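Periplasmic branched-chain amino acid-binding protein (Burkholderia mallei, PDB 3I09) probably binds branched-chain amino acids or related small carboxylates in the periplasm and delivers them to an ABC transporter. Local coordinates at residues A[242-247]-A[336-341]. Residues are numbered along the deposited sequence; the frame is centred on the assembly and turned at random.
Sequences ETTQGL and MEVKKP
Val338 turns its side chain into the type II turn of Thr244 to Leu247, and the tight part of the contact lies around it. Its CB sits 3.3 Å from Thr244 O, the carbonyl that also accepts the turn's own bond from Leu247 N. With CG1 anti to the backbone N (chi1 178°), that methyl meets Thr244 OG1 at 3.5 Å, while CG2 lies against Leu247 CB. The hydroxyl of Thr244 is bonded back to Gly240 O, and Leu241 and Leu249 also pack on Val338. The backbone holds the turn to the strand twice: Gly246 N reaches Val338 O in a nearly straight bond (2.9 Å, 174°), and Val338 N gives its hydrogen to Leu247 O at 2.9 Å.

Toward solvent the packing thins. Gln245, its chain extended beyond CG, runs across Lys340 and Pro341, its OE1 3.6 Å from Lys340 CG; its NE2 bonds Glu242 O at 3.0 Å within its own segment, which fixes the amide. Even here one carbonyl is closed in: Lys339 O, 3.4 Å from Gln245 CB, is buried with no hydrogen-bond partner. At the outer end Glu242 OE1 merely touches Pro341 CG.

The arrangement is a helix running through a beta turn into strand 248-251, which pairs antiparallel with strand 329-338, part of the small antiparallel sheet in this type I periplasmic binding protein.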
loop_
_atom_site.group_PDB
_atom_site.type_symbol
_atom_site.label_atom_id
_atom_site.label_comp_id
_atom_site.label_asym_id
_atom_site.label_seq_id
_atom_site.Cartn_x
_atom_site.Cartn_y
_atom_site.Cartn_z
ATOM N N GLU A 242 -5.083 12.628 -19.752
ATOM C CA GLU A 242 -5.311 14.041 -20.003
ATOM C C GLU A 242 -5.488 14.790 -18.645
ATOM O O GLU A 242 -4.943 15.863 -18.454
ATOM C CB GLU A 242 -6.531 14.245 -20.895
ATOM C CG GLU A 242 -6.854 15.719 -21.139
ATOM C CD GLU A 242 -5.798 16.414 -21.951
ATOM O OE1 GLU A 242 -5.132 15.727 -22.771
ATOM O OE2 GLU A 242 -5.640 17.652 -21.777
ATOM N N THR A 243 -6.185 14.165 -17.709
ATOM C CA THR A 243 -6.446 14.758 -16.386
ATOM C C THR A 243 -5.260 14.602 -15.435
ATOM O O THR A 243 -4.999 15.506 -14.628
ATOM C CB THR A 243 -7.679 14.119 -15.759
ATOM O OG1 THR A 243 -8.838 14.498 -16.520
ATOM C CG2 THR A 243 -7.853 14.534 -14.244
ATOM N N THR A 244 -4.534 13.485 -15.516
ATOM C CA THR A 244 -3.470 13.172 -14.515
ATOM C C THR A 244 -2.047 13.552 -14.897
ATOM O O THR A 244 -1.131 13.498 -14.068
ATOM C CB THR A 244 -3.492 11.685 -14.109
ATOM O OG1 THR A 244 -3.505 10.866 -15.286
ATOM C CG2 THR A 244 -4.731 11.396 -13.269
ATOM N N GLN A 245 -1.842 13.920 -16.156
ATOM C CA GLN A 245 -0.494 14.241 -16.643
ATOM C C GLN A 245 0.188 15.255 -15.705
ATOM O O GLN A 245 -0.422 16.251 -15.287
ATOM C CB GLN A 245 -0.524 14.825 -18.056
ATOM C CG GLN A 245 -1.397 16.064 -18.234
ATOM C CD GLN A 245 -1.474 16.477 -19.682
ATOM O OE1 GLN A 245 -0.436 16.707 -20.305
ATOM N NE2 GLN A 245 -2.700 16.541 -20.249
ATOM N N GLY A 246 1.453 14.977 -15.408
ATOM C CA GLY A 246 2.288 15.833 -14.597
ATOM C C GLY A 246 2.194 15.609 -13.130
ATOM O O GLY A 246 2.995 16.164 -12.392
ATOM N N LEU A 247 1.243 14.810 -12.665
ATOM C CA LEU A 247 1.196 14.498 -11.229
ATOM C C LEU A 247 2.423 13.697 -10.833
ATOM O O LEU A 247 2.871 12.792 -11.577
ATOM C CB LEU A 247 -0.071 13.718 -10.868
ATOM C CG LEU A 247 -1.390 14.513 -10.924
ATOM C CD1 LEU A 247 -2.564 13.587 -10.706
ATOM C CD2 LEU A 247 -1.432 15.701 -9.920
HETATM N N MSE A 336 7.634 8.947 -9.454
HETATM C CA MSE A 336 7.247 8.961 -10.854
HETATM C C MSE A 336 6.409 10.143 -11.216
HETATM O O MSE A 336 5.784 10.785 -10.347
HETATM C CB MSE A 336 6.518 7.669 -11.126
HETATM C CG MSE A 336 7.543 6.641 -10.689
HETATM SE SE MSE A 336 7.348 5.103 -11.417
HETATM C CE MSE A 336 5.699 4.816 -10.608
ATOM N N GLU A 337 6.435 10.467 -12.507
ATOM C CA GLU A 337 5.574 11.505 -13.012
ATOM C C GLU A 337 4.630 10.883 -14.039
ATOM O O GLU A 337 5.049 10.081 -14.869
ATOM C CB GLU A 337 6.385 12.666 -13.617
ATOM C CG GLU A 337 5.501 13.778 -14.108
ATOM C CD GLU A 337 6.256 14.978 -14.729
ATOM O OE1 GLU A 337 7.371 14.776 -15.255
ATOM O OE2 GLU A 337 5.680 16.096 -14.742
ATOM N N VAL A 338 3.353 11.260 -13.982
ATOM C CA VAL A 338 2.364 10.723 -14.911
ATOM C C VAL A 338 2.578 11.369 -16.268
ATOM O O VAL A 338 2.760 12.598 -16.372
ATOM C CB VAL A 338 0.933 10.957 -14.428
ATOM C CG1 VAL A 338 -0.046 10.413 -15.479
ATOM C CG2 VAL A 338 0.738 10.313 -13.013
ATOM N N LYS A 339 2.652 10.526 -17.283
ATOM C CA LYS A 339 2.841 10.948 -18.671
ATOM C C LYS A 339 1.748 11.827 -19.289
ATOM O O LYS A 339 0.578 11.751 -18.924
ATOM C CB LYS A 339 3.028 9.722 -19.584
ATOM C CG LYS A 339 4.388 9.053 -19.435
ATOM C CD LYS A 339 4.545 7.844 -20.398
ATOM C CE LYS A 339 5.995 7.381 -20.472
ATOM N NZ LYS A 339 6.148 6.405 -21.581
ATOM N N LYS A 340 2.172 12.657 -20.241
ATOM C CA LYS A 340 1.265 13.288 -21.162
ATOM C C LYS A 340 0.683 12.172 -22.044
ATOM O O LYS A 340 1.350 11.182 -22.317
ATOM C CB LYS A 340 1.979 14.283 -22.093
ATOM C CG LYS A 340 2.692 15.445 -21.434
ATOM C CD LYS A 340 3.351 16.277 -22.521
ATOM C CE LYS A 340 4.387 17.227 -21.953
ATOM N NZ LYS A 340 3.715 18.178 -21.048
ATOM N N PRO A 341 -0.542 12.359 -22.535
ATOM C CA PRO A 341 -1.086 11.416 -23.522
ATOM C C PRO A 341 -0.128 11.128 -24.683
ATOM O O PRO A 341 0.059 9.971 -25.044
ATOM C CB PRO A 341 -2.357 12.126 -24.014
ATOM C CG PRO A 341 -2.817 12.930 -22.819
ATOM C CD PRO A 341 -1.510 13.411 -22.175
#